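Local coordinates for capsular polysaccharide export system protein KpsC (Thermosulfurimonas dismutans, PDB 6MGB), which acts as a beta-Kdo 2,4-transferase, a glycosyltransferase that probably helps build the conserved glycolipid on which Gram-negative capsular polysaccharides are carried, at residues 13-18 / 52-57; 60-63 / 68-71. All coordinates share one frame; numbering follows the deposited sequence.

Contact 1: 13-18 / 52-57; sequences VFSRQI and KSTARK
Thr54, in the first turn of helix 53-65, packs its short side chain against the carbonyl O of Phe14 and the CB of Ser15. Its CB already rests 3.6 Å from Phe14 O. From there the two branches part: CG2 stays with the carbonyl, 3.5 Å from Phe14 O, while OG1 leans over Ser15 CB at 3.6 Å. A chi1 of 54° sets OG1 between the backbone N and the carbonyl carbon of Thr54, and CG2 beside the N, where it meets Phe14 O. No direct hydrogen bond crosses here; the polar link runs through water. One water molecule lies 2.7 Å from Ser15 OG and accepts from Lys52 NZ at 3.2 Å, so Lys52, at the N-cap position of helix 53-65, is linked through the water to the turn that leads into helix 17-21. Both helices follow parallel strands, 11-13 and 45-49, that are neighbours in the sheet, as in a Rossmann-like half of a GT-B glycosyltransferase. Ser15 OG also caps the turn leading into helix 17-21, accepting from Gln17 N at 3.1 Å with an N-H...O angle of 148°. With an alanine at Ser15, Gln17 N would probably lose its capping acceptor and the bridging water its hold on this turn. One turn further along helix 53-65, the extended Lys57 side chain crosses that of Phe14 at about a right angle, its NZ lying obliquely to the ring, 4.0 Å from Phe14 CD1. The ring itself runs on along the same helix to Ala58, Lys61 and Trp65.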
# COMPACT_ATOMS: atom_id res chain seq x y z
N VAL A 13 6.19 -6.91 -21.62
CA VAL A 13 5.31 -7.55 -20.65
C VAL A 13 4.92 -8.91 -21.19
O VAL A 13 4.95 -9.16 -22.40
CB VAL A 13 4.05 -6.71 -20.34
CG1 VAL A 13 4.44 -5.35 -19.78
CG2 VAL A 13 3.19 -6.55 -21.58
N PHE A 14 4.57 -9.81 -20.27
CA PHE A 14 4.19 -11.17 -20.62
C PHE A 14 2.77 -11.49 -20.17
O PHE A 14 2.43 -12.66 -19.95
CB PHE A 14 5.20 -12.15 -20.02
CG PHE A 14 6.56 -12.05 -20.64
CD1 PHE A 14 6.94 -12.92 -21.65
CD2 PHE A 14 7.44 -11.06 -20.25
CE1 PHE A 14 8.18 -12.82 -22.24
CE2 PHE A 14 8.69 -10.96 -20.83
CZ PHE A 14 9.06 -11.83 -21.83
N SER A 15 1.93 -10.47 -20.06
CA SER A 15 0.52 -10.64 -19.73
C SER A 15 -0.25 -9.48 -20.32
O SER A 15 0.09 -8.32 -20.07
CB SER A 15 0.31 -10.70 -18.21
OG SER A 15 -1.06 -10.56 -17.89
N ARG A 16 -1.27 -9.79 -21.12
CA ARG A 16 -2.15 -8.75 -21.64
C ARG A 16 -3.08 -8.18 -20.58
O ARG A 16 -3.77 -7.19 -20.85
CB ARG A 16 -2.97 -9.29 -22.81
CG ARG A 16 -2.15 -9.76 -24.00
CD ARG A 16 -3.03 -10.02 -25.20
NE ARG A 16 -2.27 -10.45 -26.37
CZ ARG A 16 -1.56 -9.63 -27.15
NH1 ARG A 16 -1.51 -8.33 -26.88
NH2 ARG A 16 -0.91 -10.11 -28.19
N GLN A 17 -3.13 -8.79 -19.40
CA GLN A 17 -4.04 -8.31 -18.37
C GLN A 17 -3.61 -6.96 -17.80
O GLN A 17 -4.47 -6.22 -17.31
CB GLN A 17 -4.16 -9.34 -17.25
CG GLN A 17 -4.80 -10.65 -17.68
CD GLN A 17 -6.17 -10.46 -18.32
OE1 GLN A 17 -6.40 -10.86 -19.46
NE2 GLN A 17 -7.08 -9.84 -17.58
N ILE A 18 -2.33 -6.61 -17.88
CA ILE A 18 -1.89 -5.32 -17.37
C ILE A 18 -2.54 -4.19 -18.15
O ILE A 18 -3.18 -3.30 -17.58
CB ILE A 18 -0.35 -5.21 -17.40
CG1 ILE A 18 0.29 -6.38 -16.65
CG2 ILE A 18 0.09 -3.88 -16.80
CD1 ILE A 18 1.81 -6.35 -16.61
N LYS A 52 2.17 -13.27 -9.59
CA LYS A 52 1.46 -14.27 -10.37
C LYS A 52 2.42 -14.97 -11.33
O LYS A 52 3.58 -14.57 -11.50
CB LYS A 52 0.31 -13.63 -11.13
CG LYS A 52 0.74 -12.53 -12.10
CD LYS A 52 -0.41 -12.01 -12.93
CE LYS A 52 -1.47 -11.33 -12.07
NZ LYS A 52 -2.54 -10.71 -12.89
N SER A 53 1.92 -16.02 -11.98
CA SER A 53 2.75 -16.83 -12.87
C SER A 53 3.43 -15.97 -13.93
O SER A 53 4.65 -16.02 -14.10
CB SER A 53 1.90 -17.92 -13.52
OG SER A 53 2.71 -18.90 -14.13
N THR A 54 2.65 -15.16 -14.66
CA THR A 54 3.22 -14.35 -15.72
C THR A 54 4.24 -13.36 -15.19
O THR A 54 5.24 -13.08 -15.85
CB THR A 54 2.12 -13.60 -16.48
OG1 THR A 54 1.32 -12.85 -15.56
CG2 THR A 54 1.25 -14.57 -17.26
N ALA A 55 4.01 -12.82 -13.99
CA ALA A 55 4.96 -11.86 -13.42
C ALA A 55 6.30 -12.52 -13.12
O ALA A 55 7.36 -11.94 -13.41
CB ALA A 55 4.37 -11.23 -12.16
N ARG A 56 6.28 -13.72 -12.56
CA ARG A 56 7.52 -14.42 -12.26
C ARG A 56 8.26 -14.82 -13.54
O ARG A 56 9.49 -14.92 -13.53
CB ARG A 56 7.24 -15.65 -11.40
CG ARG A 56 7.04 -15.32 -9.93
CD ARG A 56 6.75 -16.55 -9.08
NE ARG A 56 5.40 -17.07 -9.30
CZ ARG A 56 5.10 -18.32 -9.64
NH1 ARG A 56 6.05 -19.23 -9.81
NH2 ARG A 56 3.83 -18.67 -9.81
N LYS A 57 7.53 -15.04 -14.63
CA LYS A 57 8.19 -15.28 -15.91
C LYS A 57 8.90 -14.02 -16.39
O LYS A 57 10.01 -14.08 -16.91
CB LYS A 57 7.19 -15.76 -16.96
CG LYS A 57 7.85 -16.09 -18.30
CD LYS A 57 6.85 -16.44 -19.39
CE LYS A 57 7.56 -16.79 -20.69
NZ LYS A 57 6.63 -16.92 -21.84
O HOH W 1 -0.77 -9.76 -15.36

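Contact 2: 60-63 / 68-71; sequences QKAR and PYLA
In the beta-alpha-beta unit made of strand 45-49, helix 53-65 and strand 69-74, Ala62, near the end of the helix, meets Tyr69, at the start of the last strand, across the turn between them. Their CA atoms are 5.6 Å apart, and the methyl group of Ala62 is directed toward the beginning of the strand. Ala62 CB sits 3.7 Å from Tyr69 CB, a plain apolar contact, and the same methyl carbon lies 4.3 Å from Pro68 O. The small side chain is consistent with so close an approach of helix and strand. The Tyr69 ring does not stop over Ala62. Its side chain runs back along the helix because a chi1 of 174° turns CG away from the backbone N, and there it packs on Met59, Ala58 and Ala55, while Ala62 CB meets the ring only obliquely. Strand 69-74 is meanwhile held to strand 45-49 through backbone hydrogen bonds of Pro68 and Leu70 to Val46, with Leu70 bonded to Gly48 as well. Helix 53-65 thus lies against one side of the strand that follows it, joined by a small residue and a tyrosine, which is the packing of a beta-alpha-beta crossover between two adjacent parallel strands.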
# COMPACT_ATOMS: atom_id res chain seq x y z
N GLN A 60 12.07 -13.64 -14.56
CA GLN A 60 13.06 -14.56 -15.09
C GLN A 60 13.68 -14.03 -16.37
O GLN A 60 14.90 -14.14 -16.58
CB GLN A 60 12.42 -15.93 -15.31
CG GLN A 60 12.91 -16.73 -16.51
CD GLN A 60 14.36 -17.14 -16.39
OE1 GLN A 60 15.05 -16.79 -15.43
NE2 GLN A 60 14.84 -17.89 -17.38
N LYS A 61 12.87 -13.44 -17.25
CA LYS A 61 13.40 -12.88 -18.49
C LYS A 61 14.30 -11.68 -18.21
O LYS A 61 15.36 -11.54 -18.83
CB LYS A 61 12.26 -12.50 -19.43
CG LYS A 61 11.46 -13.69 -19.96
CD LYS A 61 12.35 -14.73 -20.63
CE LYS A 61 11.55 -15.88 -21.21
NZ LYS A 61 12.42 -17.07 -21.42
N ALA A 62 13.90 -10.80 -17.29
CA ALA A 62 14.79 -9.73 -16.86
C ALA A 62 16.13 -10.29 -16.42
O ALA A 62 17.19 -9.82 -16.84
CB ALA A 62 14.15 -8.94 -15.71
N ARG A 63 16.08 -11.30 -15.55
CA ARG A 63 17.30 -11.97 -15.10
C ARG A 63 18.09 -12.52 -16.28
O ARG A 63 19.27 -12.21 -16.46
CB ARG A 63 16.93 -13.08 -14.12
CG ARG A 63 17.69 -13.06 -12.81
CD ARG A 63 16.86 -13.68 -11.69
NE ARG A 63 16.19 -14.92 -12.09
CZ ARG A 63 14.89 -15.18 -11.95
NH1 ARG A 63 14.06 -14.29 -11.41
NH2 ARG A 63 14.40 -16.34 -12.36
N PRO A 68 16.41 -4.34 -16.69
CA PRO A 68 15.71 -3.97 -15.46
C PRO A 68 14.32 -4.59 -15.42
O PRO A 68 13.65 -4.71 -16.44
CB PRO A 68 15.64 -2.44 -15.53
CG PRO A 68 16.70 -2.05 -16.51
CD PRO A 68 16.77 -3.16 -17.49
N TYR A 69 13.90 -5.00 -14.22
CA TYR A 69 12.54 -5.49 -14.00
C TYR A 69 11.75 -4.41 -13.27
O TYR A 69 12.12 -4.00 -12.17
CB TYR A 69 12.53 -6.79 -13.20
CG TYR A 69 11.12 -7.21 -12.85
CD1 TYR A 69 10.31 -7.84 -13.79
CD2 TYR A 69 10.59 -6.97 -11.59
CE1 TYR A 69 9.02 -8.22 -13.49
CE2 TYR A 69 9.29 -7.35 -11.27
CZ TYR A 69 8.52 -7.97 -12.23
OH TYR A 69 7.23 -8.35 -11.92
N LEU A 70 10.65 -3.98 -13.89
CA LEU A 70 9.77 -2.97 -13.30
C LEU A 70 8.62 -3.68 -12.59
O LEU A 70 7.77 -4.30 -13.24
CB LEU A 70 9.24 -2.02 -14.38
CG LEU A 70 10.27 -1.40 -15.31
CD1 LEU A 70 9.61 -0.38 -16.22
CD2 LEU A 70 11.40 -0.75 -14.53
N ALA A 71 8.60 -3.60 -11.27
CA ALA A 71 7.49 -4.12 -10.48
C ALA A 71 6.35 -3.11 -10.48
O ALA A 71 6.53 -1.97 -10.04
CB ALA A 71 7.94 -4.42 -9.05

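Helix 53-65 serves both contacts: contact 1 uses its first turn and contact 2 a later one, with the two centres about 11 Å apart. They touch directly. Phe14 CZ of contact 1 reaches Lys61 CG of contact 2 at 3.6 Å, and Ala55 O lies 3.9 Å from Tyr69 OH. Contact 1 sets the helix against the loop after strand 11-13, while contact 2 sets it against the start of strand 69-74, a second strand of the same sheet. Both lie on the same side of the chain's centre, away from the CMP site, whose residues Asp163, Lys200, His202, Ser247, Gln248 and Glu252 occur later in the sequence.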